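Local coordinates for protein toll (Drosophila melanogaster, PDB 4LXR) that acts as the cell-surface receptor for activated Spaetzle, signalling in embryonic dorsal-ventral patterning and antifungal immunity through a leucine-rich-repeat ectodomain that captures the ligand, at residues V244-R255 with L268-P279. Numbering follows the deposited sequence.
Sequences VTDINLSANLFR and LNEVRLMNNRVP
Asn-276 reaches from its own turn to the backbone of Phe-254, a worked example of how neighbouring leucine-rich repeats are locked together by asparagine. Its OD1 receives Phe-254 N at 3.1 Å, on a lone pair, while ND2 gives one hydrogen to Phe-254 O at 2.8 Å and another to Val-278 O within its own turn. With CG anti to the backbone N (chi1 -164°), the amide lies nearly coplanar with the Phe-254 ring (14° between planes), OD1 meeting the ring edge at CD2. A leucine in its place would probably leave Phe-254 N and O without these partners and free the turn to shift. A water shared by OD1, Leu-249 O and Asn-252 N adds a further link. One repeat back, Asn-252 OD1 makes a comparable link, accepting from Asn-228 N and Ile-230 N.

Packing is tight where Ile-247 CD1 meets Leu-268 CD2 at 3.6 Å; on the same face Leu-249 and Leu-273 touch more lightly. Parallel strands 246-248 and 270-273 exchange backbone hydrogen bonds, Ile-247 N to Glu-270 O and Arg-272 N to Ile-247 O among them. Just beyond, Ser-250 OG accepts from Met-274 N at 2.9 Å and donates to Asn-248 OD1, which also takes Ser-250 N in an Asx turn.

The opposite strand face is polar: Asp-246 OD2 stands 3.9 Å from Glu-270 OE2, a proximity probably eased by Arg-272, whose NE binds Glu-270 OE1 at 2.8 Å. One Spaetzle chain packs on Asp-246, Asn-248 and Arg-272; at the turn, Asn-275 and Arg-277 hydrogen-bond the other.

The loose, solvent side is the far end, where the Arg-255 guanidinium lies over Val-278 CG1 and a water bridges Arg-255 NE to Pro-279 O. The chemistry implies a division of labour: backbone bonds, buried amides and aliphatic groups fix LRR 5 on LRR 6, while the polar strand face and following turn meet the cytokine.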
loop_
_atom_site.group_PDB
_atom_site.type_symbol
_atom_site.label_atom_id
_atom_site.label_comp_id
_atom_site.label_asym_id
_atom_site.label_seq_id
_atom_site.Cartn_x
_atom_site.Cartn_y
_atom_site.Cartn_z
ATOM N N VAL A 244 0.657 7.104 -40.541
ATOM C CA VAL A 244 0.680 7.404 -39.109
ATOM C C VAL A 244 0.275 6.177 -38.264
ATOM O O VAL A 244 -0.641 5.440 -38.616
ATOM C CB VAL A 244 -0.169 8.651 -38.763
ATOM C CG1 VAL A 244 -1.689 8.359 -38.845
ATOM C CG2 VAL A 244 0.215 9.181 -37.398
ATOM N N THR A 245 1.013 5.928 -37.189
ATOM C CA THR A 245 0.714 4.813 -36.295
ATOM C C THR A 245 0.279 5.256 -34.890
ATOM O O THR A 245 -0.338 4.482 -34.153
ATOM C CB THR A 245 1.917 3.883 -36.151
ATOM O OG1 THR A 245 2.947 4.558 -35.415
ATOM C CG2 THR A 245 2.447 3.454 -37.546
ATOM N N ASP A 246 0.630 6.475 -34.494
ATOM C CA ASP A 246 0.252 6.965 -33.163
ATOM C C ASP A 246 -0.335 8.367 -33.269
ATOM O O ASP A 246 0.282 9.273 -33.835
ATOM C CB ASP A 246 1.443 7.005 -32.183
ATOM C CG ASP A 246 1.967 5.612 -31.805
ATOM O OD1 ASP A 246 2.241 4.793 -32.710
ATOM O OD2 ASP A 246 2.112 5.334 -30.588
ATOM N N ILE A 247 -1.524 8.536 -32.703
ATOM C CA ILE A 247 -2.178 9.817 -32.664
ATOM C C ILE A 247 -2.595 10.155 -31.244
ATOM O O ILE A 247 -3.240 9.346 -30.564
ATOM C CB ILE A 247 -3.402 9.836 -33.594
ATOM C CG1 ILE A 247 -2.951 9.756 -35.058
ATOM C CG2 ILE A 247 -4.198 11.088 -33.370
ATOM C CD1 ILE A 247 -4.112 9.649 -36.079
ATOM N N ASN A 248 -2.213 11.346 -30.786
ATOM C CA ASN A 248 -2.647 11.807 -29.478
ATOM C C ASN A 248 -3.531 13.049 -29.563
ATOM O O ASN A 248 -3.067 14.120 -29.947
ATOM C CB ASN A 248 -1.463 12.034 -28.527
ATOM C CG ASN A 248 -1.912 12.219 -27.068
ATOM O OD1 ASN A 248 -3.100 12.211 -26.773
ATOM N ND2 ASN A 248 -0.957 12.363 -26.162
ATOM N N LEU A 249 -4.799 12.886 -29.173
ATOM C CA LEU A 249 -5.789 13.944 -29.218
ATOM C C LEU A 249 -6.220 14.392 -27.823
ATOM O O LEU A 249 -7.243 15.073 -27.691
ATOM C CB LEU A 249 -7.037 13.455 -29.944
ATOM C CG LEU A 249 -6.881 12.928 -31.376
ATOM C CD1 LEU A 249 -8.235 12.473 -31.939
ATOM C CD2 LEU A 249 -6.259 13.989 -32.272
ATOM N N SER A 250 -5.451 14.015 -26.797
ATOM C CA SER A 250 -5.862 14.206 -25.403
ATOM C C SER A 250 -5.984 15.678 -24.992
ATOM O O SER A 250 -5.514 16.579 -25.681
ATOM C CB SER A 250 -4.901 13.491 -24.434
ATOM O OG SER A 250 -4.836 12.098 -24.678
ATOM N N ALA A 251 -6.630 15.897 -23.853
ATOM C CA ALA A 251 -6.682 17.196 -23.208
ATOM C C ALA A 251 -7.166 18.299 -24.138
ATOM O O ALA A 251 -6.680 19.417 -24.088
ATOM C CB ALA A 251 -5.320 17.544 -22.588
ATOM N N ASN A 252 -8.122 17.969 -24.994
ATOM C CA ASN A 252 -8.743 18.960 -25.846
ATOM C C ASN A 252 -10.198 19.209 -25.430
ATOM O O ASN A 252 -10.603 18.850 -24.319
ATOM C CB ASN A 252 -8.606 18.572 -27.330
ATOM C CG ASN A 252 -7.206 18.859 -27.871
ATOM O OD1 ASN A 252 -6.761 20.010 -27.868
ATOM N ND2 ASN A 252 -6.496 17.816 -28.303
ATOM N N LEU A 253 -10.976 19.826 -26.308
ATOM C CA LEU A 253 -12.300 20.308 -25.935
ATOM C C LEU A 253 -13.413 19.740 -26.819
ATOM O O LEU A 253 -14.371 20.451 -27.140
ATOM C CB LEU A 253 -12.323 21.843 -26.003
ATOM C CG LEU A 253 -11.298 22.582 -25.132
ATOM C CD1 LEU A 253 -11.212 24.056 -25.497
ATOM C CD2 LEU A 253 -11.663 22.432 -23.671
ATOM N N PHE A 254 -13.300 18.473 -27.220
ATOM C CA PHE A 254 -14.284 17.901 -28.151
ATOM C C PHE A 254 -15.635 17.663 -27.497
ATOM O O PHE A 254 -15.708 17.134 -26.383
ATOM C CB PHE A 254 -13.798 16.572 -28.731
ATOM C CG PHE A 254 -12.504 16.674 -29.483
ATOM C CD1 PHE A 254 -12.471 17.209 -30.775
ATOM C CD2 PHE A 254 -11.325 16.238 -28.909
ATOM C CE1 PHE A 254 -11.282 17.304 -31.479
ATOM C CE2 PHE A 254 -10.121 16.324 -29.612
ATOM C CZ PHE A 254 -10.103 16.857 -30.893
ATOM N N ARG A 255 -16.710 18.029 -28.192
ATOM C CA ARG A 255 -18.038 17.610 -27.747
ATOM C C ARG A 255 -18.578 16.498 -28.643
ATOM O O ARG A 255 -19.551 15.818 -28.290
ATOM C CB ARG A 255 -18.996 18.801 -27.642
ATOM C CG ARG A 255 -18.438 19.908 -26.746
ATOM C CD ARG A 255 -19.499 20.891 -26.315
ATOM N NE ARG A 255 -19.674 20.848 -24.866
ATOM C CZ ARG A 255 -19.151 21.735 -24.024
ATOM N NH1 ARG A 255 -18.428 22.752 -24.492
ATOM N NH2 ARG A 255 -19.358 21.607 -22.715
ATOM N N LEU A 268 -2.783 2.708 -38.127
ATOM C CA LEU A 268 -2.884 3.126 -36.726
ATOM C C LEU A 268 -2.574 1.958 -35.806
ATOM O O LEU A 268 -3.078 0.850 -35.994
ATOM C CB LEU A 268 -4.279 3.661 -36.393
ATOM C CG LEU A 268 -4.642 5.098 -36.766
ATOM C CD1 LEU A 268 -6.091 5.393 -36.374
ATOM C CD2 LEU A 268 -3.687 6.070 -36.094
ATOM N N ASN A 269 -1.721 2.215 -34.829
ATOM C CA ASN A 269 -1.369 1.228 -33.832
ATOM C C ASN A 269 -1.853 1.638 -32.429
ATOM O O ASN A 269 -2.153 0.792 -31.595
ATOM C CB ASN A 269 0.157 1.001 -33.848
ATOM C CG ASN A 269 0.621 0.075 -32.745
ATOM O OD1 ASN A 269 1.180 0.524 -31.745
ATOM N ND2 ASN A 269 0.374 -1.229 -32.911
ATOM N N GLU A 270 -1.929 2.941 -32.180
ATOM C CA GLU A 270 -2.329 3.446 -30.867
ATOM C C GLU A 270 -3.002 4.801 -31.026
ATOM O O GLU A 270 -2.484 5.674 -31.727
ATOM C CB GLU A 270 -1.121 3.559 -29.908
ATOM C CG GLU A 270 -1.403 4.369 -28.618
ATOM C CD GLU A 270 -0.468 4.033 -27.439
ATOM O OE1 GLU A 270 -0.736 4.499 -26.307
ATOM O OE2 GLU A 270 0.527 3.302 -27.632
ATOM N N VAL A 271 -4.172 4.959 -30.407
ATOM C CA VAL A 271 -4.830 6.265 -30.315
ATOM C C VAL A 271 -5.118 6.598 -28.849
ATOM O O VAL A 271 -5.592 5.739 -28.094
ATOM C CB VAL A 271 -6.140 6.330 -31.152
ATOM C CG1 VAL A 271 -6.805 7.687 -30.987
ATOM C CG2 VAL A 271 -5.851 6.047 -32.648
ATOM N N ARG A 272 -4.800 7.833 -28.456
ATOM C CA ARG A 272 -5.083 8.355 -27.123
ATOM C C ARG A 272 -6.038 9.539 -27.198
ATOM O O ARG A 272 -5.746 10.550 -27.855
ATOM C CB ARG A 272 -3.794 8.808 -26.441
ATOM C CG ARG A 272 -2.856 7.694 -26.039
ATOM C CD ARG A 272 -1.477 8.262 -25.708
ATOM N NE ARG A 272 -0.500 7.201 -25.474
ATOM C CZ ARG A 272 0.680 7.397 -24.898
ATOM N NH1 ARG A 272 1.017 8.619 -24.495
ATOM N NH2 ARG A 272 1.518 6.379 -24.734
ATOM N N LEU A 273 -7.192 9.405 -26.549
ATOM C CA LEU A 273 -8.060 10.543 -26.309
ATOM C C LEU A 273 -8.390 10.558 -24.819
ATOM O O LEU A 273 -9.461 10.113 -24.405
ATOM C CB LEU A 273 -9.337 10.499 -27.172
ATOM C CG LEU A 273 -10.030 11.866 -27.315
ATOM C CD1 LEU A 273 -10.774 12.011 -28.628
ATOM C CD2 LEU A 273 -10.969 12.180 -26.164
ATOM N N MET A 274 -7.462 11.085 -24.030
ATOM C CA MET A 274 -7.552 11.073 -22.572
ATOM C C MET A 274 -7.825 12.471 -22.041
ATOM O O MET A 274 -7.376 13.448 -22.624
ATOM C CB MET A 274 -6.234 10.541 -21.996
ATOM C CG MET A 274 -5.839 9.163 -22.554
ATOM S SD MET A 274 -4.102 8.807 -22.323
ATOM C CE MET A 274 -4.032 8.748 -20.520
ATOM N N ASN A 275 -8.558 12.567 -20.935
ATOM C CA ASN A 275 -8.745 13.844 -20.253
ATOM C C ASN A 275 -9.264 14.955 -21.156
ATOM O O ASN A 275 -8.778 16.089 -21.133
ATOM C CB ASN A 275 -7.458 14.275 -19.564
ATOM C CG ASN A 275 -7.038 13.301 -18.503
ATOM O OD1 ASN A 275 -7.813 13.003 -17.580
ATOM N ND2 ASN A 275 -5.821 12.772 -18.629
ATOM N N ASN A 276 -10.252 14.620 -21.965
ATOM C CA ASN A 276 -10.977 15.641 -22.670
ATOM C C ASN A 276 -11.542 16.590 -21.597
ATOM O O ASN A 276 -11.979 16.148 -20.532
ATOM C CB ASN A 276 -12.070 14.978 -23.493
ATOM C CG ASN A 276 -12.635 15.885 -24.563
ATOM O OD1 ASN A 276 -11.971 16.183 -25.557
ATOM N ND2 ASN A 276 -13.876 16.305 -24.379
ATOM N N ARG A 277 -11.506 17.892 -21.864
ATOM C CA ARG A 277 -11.770 18.889 -20.829
ATOM C C ARG A 277 -13.239 19.265 -20.742
ATOM O O ARG A 277 -13.627 20.056 -19.891
ATOM C CB ARG A 277 -10.901 20.136 -21.042
ATOM C CG ARG A 277 -9.387 19.852 -21.074
ATOM C CD ARG A 277 -8.878 19.186 -19.779
ATOM N NE ARG A 277 -7.418 19.068 -19.776
ATOM C CZ ARG A 277 -6.703 18.368 -18.901
ATOM N NH1 ARG A 277 -7.294 17.690 -17.922
ATOM N NH2 ARG A 277 -5.378 18.346 -19.009
ATOM N N VAL A 278 -14.051 18.704 -21.630
ATOM C CA VAL A 278 -15.506 18.835 -21.540
ATOM C C VAL A 278 -16.124 17.446 -21.696
ATOM O O VAL A 278 -15.441 16.506 -22.074
ATOM C CB VAL A 278 -16.108 19.825 -22.605
ATOM C CG1 VAL A 278 -15.710 21.258 -22.300
ATOM C CG2 VAL A 278 -15.716 19.420 -24.028
ATOM N N PRO A 279 -17.410 17.301 -21.369
ATOM C CA PRO A 279 -18.028 15.999 -21.641
ATOM C C PRO A 279 -18.121 15.688 -23.133
ATOM O O PRO A 279 -18.590 16.499 -23.930
ATOM C CB PRO A 279 -19.436 16.148 -21.047
ATOM C CG PRO A 279 -19.279 17.177 -19.975
ATOM C CD PRO A 279 -18.249 18.142 -20.495
HETATM O O HOH W 1 3.314 2.554 -31.868
HETATM O O HOH W 2 -0.342 11.191 -23.530
HETATM O O HOH W 3 -9.249 15.575 -25.469
HETATM O O HOH W 4 -20.934 15.528 -26.150
HETATM O O HOH W 5 -20.278 18.402 -23.583
#